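Side-chain contacts in citrate synthase (Pyrobaculum aerophilum, PDB 2IBP), which probably catalyses the condensation of oxaloacetate with acetyl-CoA and water to citrate and CoA, working as a homodimer in the tricarboxylic acid cycle: residues 219-224 / 387-392; 99-104 / 166-171; 297-302 / 346-351. All blocks are in the same frame, centred on the assembly; numbering follows the deposited sequence.

Contact 1: residues 219-224 / 387-392; sequences STFAAH and RIFRPR
Phe221 sends the edge of its ring toward the face of Phe389 in a T-shaped stack, planes at 90° and centroids 5.8 Å apart. The touch is off-centre: CE1 of Phe221 lies 4.0 Å from CE1 of Phe389. Phe221 has CG anti to the backbone N (chi1 -171°), which carries its ring out from the helix toward the loop 387-392. His224, one turn further on, meets another part of the Phe389 rim. Its backbone O lies near the ring plane, 3.7 Å from CE2 of Phe389, where the weakly positive ring hydrogens face outward. Its CB packs against the same carbon, with 4.0 Å between CB of His224 and CE2 of Phe389. The buried rings thus join helix 218-227 to the C-terminal arm just where the two subunits meet.

Behind this shell the imidazole is tied back to its own helix. ND1 of His224 gives a nearly straight bond (163°) to O of Thr220, 2.8 Å away, coming from above the carbonyl plane, while the backbone N of His224 reaches that oxygen from the opposite face. Lys32 NZ bonds to NE2, consistent with a neutral imidazole protonated at ND1. Tyr382 lies nearly parallel to the Phe389 ring and meets His224 more steeply, and Ser228 OG bonds to Phe389 N. Phe221 also meets Phe221 of the second subunit and packs on that subunit's Pro391.

With an alanine at Phe389, the Phe221 edge is likely to lose the aromatic face it points at and a gap to open beside Tyr382. The pairing across the segments is wholly apolar and aromatic, apart from a carbonyl at a ring edge; ND1 of His224 is satisfied within the helix and NE2 by Lys32 from strand 30-34.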
loop_
_atom_site.group_PDB
_atom_site.type_symbol
_atom_site.label_atom_id
_atom_site.label_comp_id
_atom_site.label_asym_id
_atom_site.label_seq_id
_atom_site.Cartn_x
_atom_site.Cartn_y
_atom_site.Cartn_z
ATOM N N SER A 219 3.442 -2.040 7.780
ATOM C CA SER A 219 2.674 -2.921 6.906
ATOM C C SER A 219 1.192 -2.884 7.308
ATOM O O SER A 219 0.296 -2.724 6.481
ATOM C CB SER A 219 3.227 -4.341 6.932
ATOM O OG SER A 219 3.249 -4.847 8.240
ATOM N N THR A 220 0.940 -2.973 8.605
ATOM C CA THR A 220 -0.429 -2.887 9.116
ATOM C C THR A 220 -1.031 -1.505 8.813
ATOM O O THR A 220 -2.198 -1.386 8.464
ATOM C CB THR A 220 -0.449 -3.194 10.598
ATOM O OG1 THR A 220 0.136 -4.489 10.802
ATOM C CG2 THR A 220 -1.849 -3.177 11.165
ATOM N N PHE A 221 -0.198 -0.473 8.899
ATOM C CA PHE A 221 -0.651 0.873 8.568
ATOM C C PHE A 221 -1.003 0.992 7.093
ATOM O O PHE A 221 -2.045 1.580 6.745
ATOM C CB PHE A 221 0.410 1.887 8.965
ATOM C CG PHE A 221 -0.034 3.311 8.861
ATOM C CD1 PHE A 221 -1.304 3.687 9.250
ATOM C CD2 PHE A 221 0.890 4.300 8.562
ATOM C CE1 PHE A 221 -1.686 4.996 9.210
ATOM C CE2 PHE A 221 0.507 5.625 8.535
ATOM C CZ PHE A 221 -0.775 5.961 8.872
ATOM N N ALA A 222 -0.154 0.425 6.225
ATOM C CA ALA A 222 -0.398 0.437 4.775
ATOM C C ALA A 222 -1.758 -0.198 4.486
ATOM O O ALA A 222 -2.536 0.319 3.688
ATOM C CB ALA A 222 0.683 -0.307 4.024
ATOM N N ALA A 223 -2.040 -1.318 5.142
ATOM C CA ALA A 223 -3.335 -1.985 4.983
ATOM C C ALA A 223 -4.472 -1.047 5.398
ATOM O O ALA A 223 -5.520 -1.013 4.732
ATOM C CB ALA A 223 -3.373 -3.259 5.816
ATOM N N HIS A 224 -4.282 -0.287 6.483
ATOM C CA HIS A 224 -5.300 0.683 6.916
ATOM C C HIS A 224 -5.521 1.755 5.877
ATOM O O HIS A 224 -6.640 2.172 5.634
ATOM C CB HIS A 224 -4.916 1.394 8.207
ATOM C CG HIS A 224 -5.192 0.609 9.451
ATOM N ND1 HIS A 224 -4.306 -0.317 9.955
ATOM C CD2 HIS A 224 -6.220 0.669 10.329
ATOM C CE1 HIS A 224 -4.782 -0.792 11.098
ATOM N NE2 HIS A 224 -5.950 -0.220 11.338
ATOM N N ARG A 387 -12.805 5.816 8.140
ATOM C CA ARG A 387 -12.621 7.186 7.691
ATOM C C ARG A 387 -11.437 7.168 6.749
ATOM O O ARG A 387 -10.361 6.721 7.124
ATOM C CB ARG A 387 -12.341 8.155 8.836
ATOM C CG ARG A 387 -12.197 9.618 8.399
ATOM C CD ARG A 387 -13.518 10.141 7.870
ATOM N NE ARG A 387 -13.534 11.589 7.683
ATOM C CZ ARG A 387 -13.946 12.464 8.600
ATOM N NH1 ARG A 387 -14.339 12.059 9.801
ATOM N NH2 ARG A 387 -13.941 13.762 8.324
ATOM N N ILE A 388 -11.604 7.699 5.545
ATOM C CA ILE A 388 -10.491 7.752 4.611
ATOM C C ILE A 388 -9.365 8.612 5.192
ATOM O O ILE A 388 -9.599 9.656 5.803
ATOM C CB ILE A 388 -10.935 8.298 3.259
ATOM C CG1 ILE A 388 -9.810 8.197 2.230
ATOM C CG2 ILE A 388 -11.471 9.706 3.414
ATOM C CD1 ILE A 388 -10.279 8.447 0.821
ATOM N N PHE A 389 -8.133 8.142 5.028
ATOM C CA PHE A 389 -6.980 8.915 5.491
ATOM C C PHE A 389 -6.795 10.148 4.606
ATOM O O PHE A 389 -6.839 10.056 3.378
ATOM C CB PHE A 389 -5.727 8.067 5.588
ATOM C CG PHE A 389 -5.723 7.159 6.785
ATOM C CD1 PHE A 389 -5.284 7.621 8.023
ATOM C CD2 PHE A 389 -6.286 5.909 6.713
ATOM C CE1 PHE A 389 -5.313 6.777 9.142
ATOM C CE2 PHE A 389 -6.356 5.095 7.824
ATOM C CZ PHE A 389 -5.865 5.526 9.028
ATOM N N ARG A 390 -6.654 11.299 5.262
ATOM C CA ARG A 390 -6.548 12.593 4.595
ATOM C C ARG A 390 -5.407 13.450 5.161
ATOM O O ARG A 390 -5.654 14.566 5.618
ATOM C CB ARG A 390 -7.859 13.363 4.803
ATOM C CG ARG A 390 -9.078 12.768 4.111
ATOM C CD ARG A 390 -10.358 13.502 4.511
ATOM N NE ARG A 390 -11.535 12.973 3.822
ATOM C CZ ARG A 390 -12.793 13.222 4.170
ATOM N NH1 ARG A 390 -13.057 13.951 5.246
ATOM N NH2 ARG A 390 -13.794 12.695 3.470
ATOM N N PRO A 391 -4.176 12.933 5.177
ATOM C CA PRO A 391 -3.079 13.743 5.694
ATOM C C PRO A 391 -2.744 14.807 4.670
ATOM O O PRO A 391 -3.361 14.856 3.598
ATOM C CB PRO A 391 -1.930 12.746 5.801
ATOM C CG PRO A 391 -2.203 11.797 4.651
ATOM C CD PRO A 391 -3.701 11.642 4.651
ATOM N N ARG A 392 -1.774 15.649 4.981
ATOM C CA ARG A 392 -1.400 16.676 4.036
ATOM C C ARG A 392 0.071 16.967 4.135
ATOM O O ARG A 392 0.770 16.450 5.006
ATOM C CB ARG A 392 -2.230 17.936 4.246
ATOM C CG ARG A 392 -2.011 18.640 5.543
ATOM C CD ARG A 392 -3.060 19.735 5.716
ATOM N NE ARG A 392 -2.892 20.477 6.962
ATOM C CZ ARG A 392 -2.350 21.689 7.058
ATOM N NH1 ARG A 392 -1.936 22.342 5.974
ATOM N NH2 ARG A 392 -2.251 22.263 8.248
#

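Contact 2: residues 99-104 / 166-171; sequences EVIRNL and YRFSRG
Arg102 comes to Phe168 with CG anti to its backbone N (chi1 -175°) and then bends about the CG-CD bond (chi3 -52°), which folds its guanidinium back over the end of the phenyl ring. Phe168 meets it with CG anti to the carbonyl carbon, a torsion that swings its ring out from helix 141-169 and against helix 95-103.

The base of the arginine lies over one face of the ring. Its CA makes an off-centre CH-pi contact, 4.2 Å from the centroid of the Phe168 ring, and its CB sits above the same face near the rim. Further out, NH1 of Arg102 comes within 3.5 Å of CE1 of Phe168. The guanidinium turns a face to the ring tip, with CZ of Phe168 3.7 Å above the guanidinium plane of Arg102, but the two planes are inclined at 52°, so this is no flat stack. Arg102 has two deposited conformers, and the guanidinium contact is secure only for this one. Ile101 adds its CG2 branch at the ring edge, 3.8 Å from CD2 of Phe168, and also touches Ala116 and Ile161.

In this conformer a salt bridge to Glu99, one turn earlier, holds the arginine head. NE of Arg102 lies 3.1 Å from OE1 of Glu99, a weak bond by its angle, and NH2 of Arg102 reaches OE2 of Glu99 on the syn side at 3.2 Å. Just past Phe168, Gly171 closes helix 141-169 in a Schellman motif. Nearby, Asn103 O bonds to Tyr123 OH of the second subunit.

The ring therefore has an apolar edge on Ile101 and a face roofed by an exposed arginine. Its charge probably partly balanced by Glu99, that arginine meets Phe168 through CA and CB at the base and the guanidinium at the tip.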
loop_
_atom_site.group_PDB
_atom_site.type_symbol
_atom_site.label_atom_id
_atom_site.label_comp_id
_atom_site.label_asym_id
_atom_site.label_seq_id
_atom_site.Cartn_x
_atom_site.Cartn_y
_atom_site.Cartn_z
ATOM N N GLU A 99 -0.637 -19.106 -12.312
ATOM C CA GLU A 99 0.108 -18.651 -13.488
ATOM C C GLU A 99 0.862 -17.366 -13.182
ATOM O O GLU A 99 1.975 -17.170 -13.666
ATOM C CB GLU A 99 -0.793 -18.502 -14.702
ATOM C CG GLU A 99 -1.375 -19.838 -15.143
ATOM C CD GLU A 99 -0.300 -20.902 -15.376
ATOM O OE1 GLU A 99 0.667 -20.621 -16.119
ATOM O OE2 GLU A 99 -0.416 -22.014 -14.808
ATOM N N VAL A 100 0.250 -16.465 -12.414
ATOM C CA VAL A 100 0.946 -15.255 -12.014
ATOM C C VAL A 100 2.216 -15.623 -11.239
ATOM O O VAL A 100 3.295 -15.127 -11.529
ATOM C CB VAL A 100 0.037 -14.329 -11.210
ATOM C CG1 VAL A 100 0.836 -13.233 -10.516
ATOM C CG2 VAL A 100 -1.017 -13.741 -12.145
ATOM N N ILE A 101 2.091 -16.526 -10.270
ATOM C CA ILE A 101 3.267 -16.977 -9.513
ATOM C C ILE A 101 4.322 -17.614 -10.437
ATOM O O ILE A 101 5.521 -17.343 -10.301
ATOM C CB ILE A 101 2.864 -17.971 -8.408
ATOM C CG1 ILE A 101 1.940 -17.281 -7.394
ATOM C CG2 ILE A 101 4.114 -18.494 -7.679
ATOM C CD1 ILE A 101 1.244 -18.263 -6.412
ATOM N N ARG A 102 3.887 -18.455 -11.364
ATOM C CA ARG A 102 4.796 -19.124 -12.300
ATOM C C ARG A 102 5.590 -18.087 -13.075
ATOM O O ARG A 102 6.812 -18.200 -13.234
ATOM C CB ARG A 102 4.003 -19.974 -13.286
ATOM C CG ARG A 102 4.873 -20.798 -14.223
ATOM C CD ARG A 102 4.044 -21.465 -15.302
ATOM N NE ARG A 102 2.930 -22.222 -14.745
ATOM C CZ ARG A 102 2.978 -23.502 -14.379
ATOM N NH1 ARG A 102 4.101 -24.200 -14.478
ATOM N NH2 ARG A 102 1.888 -24.081 -13.885
ATOM N N ASN A 103 4.887 -17.072 -13.566
ATOM C CA ASN A 103 5.562 -16.021 -14.323
ATOM C C ASN A 103 6.572 -15.235 -13.525
ATOM O O ASN A 103 7.515 -14.695 -14.093
ATOM C CB ASN A 103 4.577 -15.087 -14.972
ATOM C CG ASN A 103 4.022 -15.677 -16.214
ATOM O OD1 ASN A 103 4.774 -15.941 -17.159
ATOM N ND2 ASN A 103 2.746 -16.019 -16.190
ATOM N N LEU A 104 6.399 -15.222 -12.208
ATOM C CA LEU A 104 7.289 -14.515 -11.305
ATOM C C LEU A 104 8.199 -15.474 -10.517
ATOM O O LEU A 104 8.821 -15.080 -9.543
ATOM C CB LEU A 104 6.451 -13.662 -10.365
ATOM C CG LEU A 104 5.640 -12.570 -11.076
ATOM C CD1 LEU A 104 4.876 -11.736 -10.050
ATOM C CD2 LEU A 104 6.604 -11.720 -11.880
ATOM N N TYR A 166 8.147 -20.954 -4.074
ATOM C CA TYR A 166 9.370 -21.685 -3.742
ATOM C C TYR A 166 9.597 -22.813 -4.738
ATOM O O TYR A 166 10.674 -22.937 -5.306
ATOM C CB TYR A 166 9.349 -22.206 -2.319
ATOM C CG TYR A 166 10.501 -23.131 -2.034
ATOM C CD1 TYR A 166 11.787 -22.633 -1.917
ATOM C CD2 TYR A 166 10.314 -24.507 -1.964
ATOM C CE1 TYR A 166 12.858 -23.480 -1.716
ATOM C CE2 TYR A 166 11.370 -25.355 -1.717
ATOM C CZ TYR A 166 12.640 -24.842 -1.626
ATOM O OH TYR A 166 13.700 -25.708 -1.399
ATOM N N ARG A 167 8.581 -23.640 -4.934
ATOM C CA ARG A 167 8.674 -24.768 -5.856
ATOM C C ARG A 167 9.023 -24.307 -7.262
ATOM O O ARG A 167 9.934 -24.841 -7.881
ATOM C CB ARG A 167 7.355 -25.533 -5.876
ATOM C CG ARG A 167 6.945 -26.096 -4.533
ATOM C CD ARG A 167 7.851 -27.197 -4.046
ATOM N NE ARG A 167 7.813 -28.380 -4.912
ATOM C CZ ARG A 167 8.448 -29.509 -4.611
ATOM N NH1 ARG A 167 9.132 -29.604 -3.478
ATOM N NH2 ARG A 167 8.383 -30.533 -5.431
ATOM N N PHE A 168 8.269 -23.344 -7.787
ATOM C CA PHE A 168 8.552 -22.844 -9.119
ATOM C C PHE A 168 9.938 -22.226 -9.227
ATOM O O PHE A 168 10.585 -22.357 -10.264
ATOM C CB PHE A 168 7.519 -21.829 -9.593
ATOM C CG PHE A 168 6.167 -22.404 -9.886
ATOM C CD1 PHE A 168 6.021 -23.533 -10.670
ATOM C CD2 PHE A 168 5.039 -21.674 -9.584
ATOM C CE1 PHE A 168 4.762 -24.001 -11.014
ATOM C CE2 PHE A 168 3.775 -22.141 -9.911
ATOM C CZ PHE A 168 3.643 -23.281 -10.662
ATOM N N SER A 169 10.386 -21.540 -8.174
ATOM C CA SER A 169 11.698 -20.873 -8.210
ATOM C C SER A 169 12.828 -21.895 -8.345
ATOM O O SER A 169 13.910 -21.577 -8.844
ATOM C CB SER A 169 11.917 -20.006 -6.962
ATOM O OG SER A 169 12.198 -20.799 -5.829
ATOM N N ARG A 170 12.563 -23.120 -7.891
ATOM C CA ARG A 170 13.525 -24.225 -7.923
ATOM C C ARG A 170 13.290 -25.172 -9.117
ATOM O O ARG A 170 13.893 -26.246 -9.203
ATOM C CB ARG A 170 13.462 -25.005 -6.598
ATOM C CG ARG A 170 14.360 -24.485 -5.492
ATOM C CD ARG A 170 14.188 -23.003 -5.172
ATOM N NE ARG A 170 15.195 -22.536 -4.209
ATOM C CZ ARG A 170 15.334 -21.273 -3.806
ATOM N NH1 ARG A 170 14.546 -20.327 -4.283
ATOM N NH2 ARG A 170 16.276 -20.950 -2.932
ATOM N N GLY A 171 12.434 -24.758 -10.039
ATOM C CA GLY A 171 12.092 -25.545 -11.218
ATOM C C GLY A 171 11.378 -26.839 -10.883
ATOM O O GLY A 171 11.457 -27.813 -11.635
#

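Contact 3: residues 297-302 / 346-351; sequences PRAKIF and DFWSGI
Ala299 and Phe302, a turn apart on the start of helix 297-313, face Trp348 and Ser349 with the CA atoms of Ala299 and Trp348 6.7 Å apart and those of Phe302 and Ser349 equally close. Trp348 brings the pyrrole side of its indole to the helix: CD1 lies 3.7 Å from O of Ala299 and 4.1 Å from CB of Ala299. With CG anti to the carbonyl carbon (chi1 -65°), the indole reaches the helix with this carbon, and its NE1 bonds to Tyr295 OH. CD2 of Phe347 sits 3.5 Å above the indole plane of Trp348, toward the rim of that face.

Phe302 presses CD2 against the backbone of Ser349 obliquely, 3.7 Å from CA of Ser349, and touches its CB at 4.0 Å. Ser349 OG turns elsewhere and accepts the amide of Asn253. Helix 198-210 packs on Phe302 through Leu206 and Leu210, while helix 319-332 touches Trp348 through Ala323 and Ser324.

All four touching residues are buried, and their packing sets the segment that carries Asp346, a predicted active-site residue, against the helix that follows the loop of the predicted active-site residue His289. A histidine and an aspartate brought together from separate parts of a largely helical framework are consistent with the citrate synthase active site.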
loop_
_atom_site.group_PDB
_atom_site.type_symbol
_atom_site.label_atom_id
_atom_site.label_comp_id
_atom_site.label_asym_id
_atom_site.label_seq_id
_atom_site.Cartn_x
_atom_site.Cartn_y
_atom_site.Cartn_z
ATOM N N PRO A 297 8.788 -11.441 24.810
ATOM C CA PRO A 297 8.192 -12.713 25.203
ATOM C C PRO A 297 8.181 -13.736 24.081
ATOM O O PRO A 297 8.229 -14.951 24.333
ATOM C CB PRO A 297 6.759 -12.330 25.597
ATOM C CG PRO A 297 6.499 -11.041 24.901
ATOM C CD PRO A 297 7.816 -10.338 24.817
ATOM N N ARG A 298 8.087 -13.246 22.850
ATOM C CA ARG A 298 8.083 -14.115 21.705
ATOM C C ARG A 298 9.457 -14.748 21.572
ATOM O O ARG A 298 9.584 -15.900 21.152
ATOM C CB ARG A 298 7.756 -13.326 20.451
ATOM C CG ARG A 298 6.401 -12.639 20.489
ATOM C CD ARG A 298 6.261 -11.679 19.351
ATOM N NE ARG A 298 7.290 -10.654 19.431
ATOM C CZ ARG A 298 7.529 -9.773 18.475
ATOM N NH1 ARG A 298 6.787 -9.762 17.375
ATOM N NH2 ARG A 298 8.536 -8.930 18.607
ATOM N N ALA A 299 10.486 -13.984 21.927
ATOM C CA ALA A 299 11.866 -14.478 21.815
ATOM C C ALA A 299 12.137 -15.591 22.819
ATOM O O ALA A 299 12.758 -16.607 22.479
ATOM C CB ALA A 299 12.859 -13.324 22.002
ATOM N N LYS A 300 11.625 -15.416 24.030
ATOM C CA LYS A 300 11.814 -16.396 25.107
ATOM C C LYS A 300 11.223 -17.743 24.690
ATOM O O LYS A 300 11.851 -18.796 24.812
ATOM C CB LYS A 300 11.167 -15.893 26.391
ATOM C CG LYS A 300 11.433 -16.778 27.593
ATOM C CD LYS A 300 11.084 -16.079 28.906
ATOM C CE LYS A 300 12.017 -14.894 29.189
ATOM N NZ LYS A 300 11.641 -14.135 30.425
ATOM N N ILE A 301 10.023 -17.679 24.131
ATOM C CA ILE A 301 9.332 -18.864 23.690
ATOM C C ILE A 301 10.013 -19.502 22.493
ATOM O O ILE A 301 10.196 -20.722 22.443
ATOM C CB ILE A 301 7.874 -18.532 23.309
ATOM C CG1 ILE A 301 7.120 -17.981 24.523
ATOM C CG2 ILE A 301 7.161 -19.747 22.745
ATOM C CD1 ILE A 301 5.783 -17.342 24.187
ATOM N N PHE A 302 10.389 -18.693 21.511
ATOM C CA PHE A 302 10.978 -19.264 20.314
ATOM C C PHE A 302 12.381 -19.816 20.566
ATOM O O PHE A 302 12.784 -20.794 19.944
ATOM C CB PHE A 302 10.921 -18.324 19.125
ATOM C CG PHE A 302 10.807 -19.054 17.831
ATOM C CD1 PHE A 302 9.641 -19.732 17.515
ATOM C CD2 PHE A 302 11.869 -19.140 16.970
ATOM C CE1 PHE A 302 9.535 -20.452 16.359
ATOM C CE2 PHE A 302 11.757 -19.829 15.795
ATOM C CZ PHE A 302 10.579 -20.491 15.487
ATOM N N ASP A 346 13.824 -11.688 16.676
ATOM C CA ASP A 346 14.712 -11.792 15.512
ATOM C C ASP A 346 16.080 -12.395 15.869
ATOM O O ASP A 346 16.804 -12.882 15.007
ATOM C CB ASP A 346 14.911 -10.419 14.873
ATOM C CG ASP A 346 13.619 -9.819 14.363
ATOM O OD1 ASP A 346 12.697 -10.592 14.004
ATOM O OD2 ASP A 346 13.531 -8.570 14.324
ATOM N N PHE A 347 16.448 -12.299 17.142
ATOM C CA PHE A 347 17.715 -12.839 17.611
ATOM C C PHE A 347 17.772 -14.348 17.415
ATOM O O PHE A 347 18.859 -14.913 17.196
ATOM C CB PHE A 347 17.874 -12.490 19.089
ATOM C CG PHE A 347 19.207 -12.847 19.674
ATOM C CD1 PHE A 347 20.220 -11.909 19.736
ATOM C CD2 PHE A 347 19.423 -14.089 20.234
ATOM C CE1 PHE A 347 21.423 -12.226 20.307
ATOM C CE2 PHE A 347 20.628 -14.402 20.792
ATOM C CZ PHE A 347 21.623 -13.464 20.835
ATOM N N TRP A 348 16.606 -14.990 17.444
ATOM C CA TRP A 348 16.514 -16.432 17.414
ATOM C C TRP A 348 15.799 -17.042 16.227
ATOM O O TRP A 348 16.125 -18.146 15.829
ATOM C CB TRP A 348 15.706 -16.926 18.630
ATOM C CG TRP A 348 16.322 -16.670 19.938
ATOM C CD1 TRP A 348 15.986 -15.706 20.826
ATOM C CD2 TRP A 348 17.453 -17.355 20.491
ATOM N NE1 TRP A 348 16.804 -15.772 21.928
ATOM C CE2 TRP A 348 17.723 -16.770 21.743
ATOM C CE3 TRP A 348 18.236 -18.431 20.065
ATOM C CZ2 TRP A 348 18.754 -17.212 22.568
ATOM C CZ3 TRP A 348 19.265 -18.858 20.877
ATOM C CH2 TRP A 348 19.509 -18.246 22.116
ATOM N N SER A 349 14.789 -16.340 15.699
ATOM C CA SER A 349 13.847 -16.960 14.765
ATOM C C SER A 349 14.326 -17.452 13.411
ATOM O O SER A 349 13.667 -18.296 12.817
ATOM C CB SER A 349 12.638 -16.061 14.565
ATOM O OG SER A 349 12.984 -14.957 13.776
ATOM N N GLY A 350 15.485 -16.988 12.943
ATOM C CA GLY A 350 16.017 -17.451 11.669
ATOM C C GLY A 350 16.758 -18.767 11.753
ATOM O O GLY A 350 16.959 -19.443 10.744
ATOM N N ILE A 351 17.099 -19.179 12.969
ATOM C CA ILE A 351 17.909 -20.383 13.159
ATOM C C ILE A 351 17.204 -21.659 12.713
ATOM O O ILE A 351 17.706 -22.409 11.868
ATOM C CB ILE A 351 18.381 -20.493 14.606
ATOM C CG1 ILE A 351 19.303 -19.301 14.946
ATOM C CG2 ILE A 351 19.071 -21.846 14.830
ATOM C CD1 ILE A 351 19.703 -19.215 16.404
#

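Overall arrangement
Contacts 1 and 3 are buried, whereas contact 2 reaches the surface with an exposed arginine. The three lie about 30 Å or more apart, centre to centre, and share no helix; contacts 1 and 3 sit on opposite sides of the chain's centre. Contact 3 stays within one subunit and includes the predicted active-site aspartate; contacts 1 and 2 both touch the second subunit, the first by stacking and packing as well as ionic bonds, the second by packing and a carbonyl-to-tyrosine hydrogen bond. Chemistry follows place: ring on ring for 219-224 with 387-392, an arginine over a phenyl face, its salt bridge kept inside its own helix, for 99-104 with 166-171, and aromatic rings against backbone for 297-302 with 346-351.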